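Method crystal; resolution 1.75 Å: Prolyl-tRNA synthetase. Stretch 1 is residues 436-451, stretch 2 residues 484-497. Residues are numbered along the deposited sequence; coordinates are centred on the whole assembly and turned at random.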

# COMPACT_ATOMS: atom_id res chain seq x y z
N CYS A 436 22.72 -14.30 -26.00
CA CYS A 436 24.04 -14.76 -26.42
C CYS A 436 25.00 -14.72 -25.24
O CYS A 436 25.10 -13.70 -24.55
CB CYS A 436 24.59 -13.88 -27.55
SG CYS A 436 23.49 -13.79 -28.97
N LEU A 437 25.74 -15.81 -25.05
CA LEU A 437 26.83 -15.85 -24.09
C LEU A 437 28.11 -15.56 -24.84
O LEU A 437 28.46 -16.29 -25.78
CB LEU A 437 26.91 -17.21 -23.39
CG LEU A 437 25.98 -17.52 -22.22
CD1 LEU A 437 26.03 -19.02 -21.94
CD2 LEU A 437 26.37 -16.72 -20.99
N ILE A 438 28.79 -14.48 -24.46
CA ILE A 438 29.99 -14.07 -25.20
C ILE A 438 31.20 -14.07 -24.28
O ILE A 438 31.06 -13.84 -23.06
CB ILE A 438 29.81 -12.69 -25.86
CG1 ILE A 438 29.68 -11.58 -24.81
CG2 ILE A 438 28.61 -12.70 -26.79
CD1 ILE A 438 29.91 -10.19 -25.38
N PRO A 439 32.40 -14.33 -24.80
CA PRO A 439 33.61 -14.09 -24.01
C PRO A 439 33.66 -12.62 -23.64
O PRO A 439 33.34 -11.75 -24.45
CB PRO A 439 34.75 -14.47 -24.96
CG PRO A 439 34.14 -14.91 -26.22
CD PRO A 439 32.68 -14.62 -26.21
N TRP A 440 34.04 -12.34 -22.40
CA TRP A 440 33.89 -10.99 -21.88
C TRP A 440 35.10 -10.60 -21.06
O TRP A 440 35.60 -11.39 -20.27
CB TRP A 440 32.62 -10.91 -21.02
CG TRP A 440 32.35 -9.57 -20.43
CD1 TRP A 440 32.29 -9.27 -19.10
CD2 TRP A 440 32.13 -8.34 -21.13
NE1 TRP A 440 32.03 -7.93 -18.94
CE2 TRP A 440 31.92 -7.34 -20.17
CE3 TRP A 440 32.08 -8.00 -22.48
CZ2 TRP A 440 31.68 -6.01 -20.51
CZ3 TRP A 440 31.84 -6.67 -22.82
CH2 TRP A 440 31.64 -5.70 -21.84
N HIS A 441 35.61 -9.38 -21.30
CA HIS A 441 36.48 -8.71 -20.35
C HIS A 441 35.85 -7.36 -20.07
O HIS A 441 35.60 -6.59 -21.00
CB HIS A 441 37.91 -8.55 -20.87
CG HIS A 441 38.87 -8.04 -19.84
ND1 HIS A 441 39.99 -8.74 -19.46
CD2 HIS A 441 38.86 -6.90 -19.10
CE1 HIS A 441 40.63 -8.05 -18.53
NE2 HIS A 441 39.97 -6.93 -18.29
N GLU A 442 35.61 -7.07 -18.79
CA GLU A 442 34.83 -5.89 -18.41
C GLU A 442 35.44 -4.61 -18.98
O GLU A 442 36.65 -4.36 -18.84
CB GLU A 442 34.73 -5.79 -16.89
CG GLU A 442 34.08 -4.50 -16.40
CD GLU A 442 32.65 -4.32 -16.91
OE1 GLU A 442 31.87 -5.30 -16.86
OE2 GLU A 442 32.32 -3.21 -17.37
N SER A 443 34.59 -3.80 -19.61
CA SER A 443 35.00 -2.55 -20.25
C SER A 443 33.77 -1.79 -20.72
O SER A 443 32.98 -2.33 -21.49
CB SER A 443 35.93 -2.84 -21.43
OG SER A 443 36.06 -1.71 -22.27
N LYS A 444 33.60 -0.54 -20.26
CA LYS A 444 32.51 0.28 -20.79
C LYS A 444 32.65 0.47 -22.29
O LYS A 444 31.65 0.44 -23.03
CB LYS A 444 32.48 1.64 -20.08
CG LYS A 444 32.04 1.58 -18.62
CD LYS A 444 32.10 2.96 -17.98
CE LYS A 444 31.52 2.94 -16.57
NZ LYS A 444 31.64 4.26 -15.89
N ALA A 445 33.88 0.68 -22.77
CA ALA A 445 34.09 0.92 -24.19
C ALA A 445 33.76 -0.31 -25.03
O ALA A 445 33.21 -0.19 -26.13
CB ALA A 445 35.54 1.36 -24.44
N ALA A 446 34.11 -1.51 -24.53
CA ALA A 446 33.75 -2.72 -25.26
C ALA A 446 32.24 -2.87 -25.34
O ALA A 446 31.69 -3.20 -26.40
CB ALA A 446 34.36 -3.95 -24.59
N GLU A 447 31.54 -2.59 -24.24
CA GLU A 447 30.09 -2.70 -24.26
C GLU A 447 29.47 -1.71 -25.23
O GLU A 447 28.51 -2.05 -25.95
CB GLU A 447 29.54 -2.49 -22.85
CG GLU A 447 28.03 -2.60 -22.76
CD GLU A 447 27.52 -2.66 -21.34
OE1 GLU A 447 28.34 -2.91 -20.41
OE2 GLU A 447 26.30 -2.47 -21.15
N GLU A 448 29.98 -0.49 -25.27
CA GLU A 448 29.47 0.50 -26.22
C GLU A 448 29.74 0.08 -27.66
O GLU A 448 28.88 0.25 -28.53
CB GLU A 448 30.08 1.87 -25.92
CG GLU A 448 29.68 2.97 -26.90
CD GLU A 448 28.18 3.26 -26.90
OE1 GLU A 448 27.51 3.04 -25.86
OE2 GLU A 448 27.68 3.71 -27.96
N TYR A 449 30.93 -0.46 -27.92
CA TYR A 449 31.24 -0.98 -29.25
C TYR A 449 30.24 -2.05 -29.67
O TYR A 449 29.70 -2.02 -30.78
CB TYR A 449 32.66 -1.52 -29.26
CG TYR A 449 33.05 -2.19 -30.55
CD1 TYR A 449 33.52 -1.44 -31.62
CD2 TYR A 449 32.96 -3.57 -30.70
CE1 TYR A 449 33.89 -2.04 -32.81
CE2 TYR A 449 33.33 -4.18 -31.89
CZ TYR A 449 33.79 -3.41 -32.94
OH TYR A 449 34.16 -4.00 -34.13
N ILE A 450 29.97 -3.02 -28.79
CA ILE A 450 29.05 -4.10 -29.13
C ILE A 450 27.66 -3.55 -29.40
O ILE A 450 26.98 -3.97 -30.35
CB ILE A 450 29.04 -5.15 -28.00
CG1 ILE A 450 30.40 -5.85 -27.91
CG2 ILE A 450 27.90 -6.15 -28.21
CD1 ILE A 450 30.59 -6.63 -26.60
N LYS A 451 27.22 -2.58 -28.59
CA LYS A 451 25.90 -1.99 -28.79
C LYS A 451 25.81 -1.31 -30.15
O LYS A 451 24.83 -1.49 -30.88
CB LYS A 451 25.60 -1.00 -27.66
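Stretch 2 484-497: SFPSLEGLENFYPE

Stretch 2 (Ser484 to Glu497) lies along stretch 1 as an extended, mostly irregular chain running the same general way: Phe485 meets the strand 436-440 near Leu437 (CA atoms 8.7 Å apart), and Tyr495 reaches the helix that starts at Lys444, its CA 5.2 Å from that of Ala446. Between these points the chain makes a type II beta turn from Leu488 to Leu491, closed by Leu491 N to Leu488 O (3.1 Å), with Gly490 at positive phi; a 3-10 segment begins at Pro496. The contact buries 737 Å² and has no direct hydrogen bond among the modelled atoms.

Phe494 (chi1 m) covers most. Its ring receives Ile438 CB over one face, 4.3 Å from the Phe494 ring centroid, while Pro439 CD lies 3.8 Å from Phe494 CE1 and Ile450 CD1 4.1 Å from Phe494 CB, so strand and helix share one aromatic side chain. Pro439 is the strand's main contributor: besides Phe494 it touches both leucines that bound the turn, CG to Leu491 CD1 at 3.8 Å and CB to Leu488 CD2 at 4.0 Å. Farther back, Leu437 CD1 sits over a face of the Phe485 ring, 3.6 Å from Phe485 CE1.

Tyr495 (chi1 t) rests on the first turns of the helix. Tyr495 CD2 is 3.5 Å from Ala446 CA, Tyr495 CE2 3.7 Å from Ala445 CB, and Tyr495 CD1 3.3 Å from Tyr449 CG; the two tyrosine rings meet obliquely, planes at 33°. Tyr449 CZ also packs on Pro496 CD at 3.5 Å. Asn493 OD1 accepts from Tyr495 N (2.9 Å), tying the Asn493 side chain to the backbone two residues on.

Water supplies the polar links: water 1 accepts from Phe494 N (2.8 Å) and donates to Pro439 O (2.6 Å), and water 3 joins Asn493 ND2 (2.9 Å) to His441 O (2.8 Å).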

# COMPACT_ATOMS: atom_id res chain seq x y z
N SER A 484 28.76 -24.20 -15.90
CA SER A 484 28.38 -25.01 -17.06
C SER A 484 28.89 -24.44 -18.38
O SER A 484 28.66 -25.05 -19.43
CB SER A 484 26.86 -25.15 -17.14
OG SER A 484 26.28 -23.96 -17.66
N PHE A 485 29.57 -23.30 -18.35
CA PHE A 485 29.97 -22.63 -19.58
C PHE A 485 31.26 -23.24 -20.13
O PHE A 485 32.05 -23.84 -19.39
CB PHE A 485 30.17 -21.13 -19.33
CG PHE A 485 28.92 -20.42 -18.86
CD1 PHE A 485 27.66 -20.97 -19.07
CD2 PHE A 485 29.01 -19.19 -18.21
CE1 PHE A 485 26.52 -20.31 -18.64
CE2 PHE A 485 27.85 -18.53 -17.77
CZ PHE A 485 26.61 -19.09 -17.99
N PRO A 486 31.49 -23.12 -21.44
CA PRO A 486 32.67 -23.75 -22.05
C PRO A 486 33.94 -22.95 -21.77
O PRO A 486 33.93 -21.90 -21.12
CB PRO A 486 32.32 -23.77 -23.54
CG PRO A 486 31.29 -22.73 -23.73
CD PRO A 486 30.54 -22.60 -22.44
N SER A 487 35.05 -23.49 -22.27
CA SER A 487 36.35 -22.90 -22.03
C SER A 487 36.49 -21.56 -22.75
O SER A 487 35.96 -21.37 -23.85
CB SER A 487 37.45 -23.85 -22.52
OG SER A 487 38.73 -23.23 -22.42
N LEU A 488 37.21 -20.63 -22.12
CA LEU A 488 37.56 -19.36 -22.74
C LEU A 488 38.88 -19.42 -23.50
O LEU A 488 39.28 -18.41 -24.09
CB LEU A 488 37.64 -18.26 -21.67
CG LEU A 488 36.32 -17.89 -21.00
CD1 LEU A 488 36.56 -17.10 -19.71
CD2 LEU A 488 35.47 -17.10 -21.98
N GLU A 489 39.54 -20.57 -23.52
CA GLU A 489 40.87 -20.67 -24.10
C GLU A 489 40.85 -20.24 -25.56
O GLU A 489 40.03 -20.72 -26.35
CB GLU A 489 41.39 -22.10 -23.96
CG GLU A 489 42.73 -22.36 -24.61
CD GLU A 489 43.20 -23.81 -24.43
OE1 GLU A 489 42.55 -24.57 -23.68
OE2 GLU A 489 44.24 -24.18 -25.04
N GLY A 490 41.75 -19.32 -25.92
CA GLY A 490 41.92 -18.90 -27.30
C GLY A 490 40.86 -17.97 -27.85
O GLY A 490 40.91 -17.64 -29.04
N LEU A 491 39.90 -17.54 -27.04
CA LEU A 491 38.84 -16.66 -27.52
C LEU A 491 39.28 -15.21 -27.46
O LEU A 491 40.00 -14.81 -26.54
CB LEU A 491 37.56 -16.86 -26.71
CG LEU A 491 37.02 -18.28 -26.83
CD1 LEU A 491 35.66 -18.36 -26.15
CD2 LEU A 491 36.95 -18.73 -28.30
N GLU A 492 38.86 -14.42 -28.44
CA GLU A 492 39.27 -13.03 -28.56
C GLU A 492 38.20 -12.08 -28.03
O GLU A 492 37.00 -12.37 -28.07
CB GLU A 492 39.59 -12.69 -30.02
N ASN A 493 38.66 -10.95 -27.49
CA ASN A 493 37.75 -9.87 -27.13
C ASN A 493 36.92 -9.45 -28.35
O ASN A 493 37.44 -9.36 -29.47
CB ASN A 493 38.58 -8.69 -26.62
CG ASN A 493 37.80 -7.73 -25.77
OD1 ASN A 493 36.77 -7.21 -26.18
ND2 ASN A 493 38.31 -7.47 -24.57
N PHE A 494 35.62 -9.22 -28.14
CA PHE A 494 34.75 -8.76 -29.22
C PHE A 494 35.09 -7.34 -29.67
O PHE A 494 34.70 -6.95 -30.78
CB PHE A 494 33.28 -8.79 -28.79
CG PHE A 494 32.58 -10.09 -29.07
CD1 PHE A 494 33.28 -11.29 -29.06
CD2 PHE A 494 31.22 -10.11 -29.34
CE1 PHE A 494 32.62 -12.49 -29.31
CE2 PHE A 494 30.57 -11.31 -29.60
CZ PHE A 494 31.27 -12.50 -29.58
N TYR A 495 35.78 -6.57 -28.84
CA TYR A 495 36.15 -5.20 -29.16
C TYR A 495 37.60 -5.19 -29.63
O TYR A 495 38.50 -5.37 -28.80
CB TYR A 495 35.97 -4.31 -27.93
CG TYR A 495 36.29 -2.84 -28.09
CD1 TYR A 495 36.16 -2.20 -29.32
CD2 TYR A 495 36.71 -2.09 -27.00
CE1 TYR A 495 36.45 -0.85 -29.46
CE2 TYR A 495 37.00 -0.75 -27.12
CZ TYR A 495 36.86 -0.13 -28.35
OH TYR A 495 37.15 1.21 -28.46
N PRO A 496 37.87 -5.02 -30.93
CA PRO A 496 39.25 -5.19 -31.42
C PRO A 496 40.26 -4.23 -30.80
O PRO A 496 41.44 -4.60 -30.66
CB PRO A 496 39.12 -4.95 -32.93
CG PRO A 496 37.70 -5.25 -33.24
CD PRO A 496 36.93 -4.77 -32.04
N GLU A 497 39.84 -3.01 -30.44
CA GLU A 497 40.75 -2.09 -29.78
C GLU A 497 41.24 -2.63 -28.44
O GLU A 497 42.29 -2.19 -27.96
CB GLU A 497 40.08 -0.73 -29.56
CG GLU A 497 39.80 0.02 -30.85
CD GLU A 497 41.06 0.21 -31.67
OE1 GLU A 497 42.09 0.61 -31.10
OE2 GLU A 497 41.01 -0.05 -32.89
O HOH W 1 34.39 -9.62 -25.62
O HOH W 2 35.07 -7.52 -23.75
O HOH W 3 37.46 -5.39 -22.78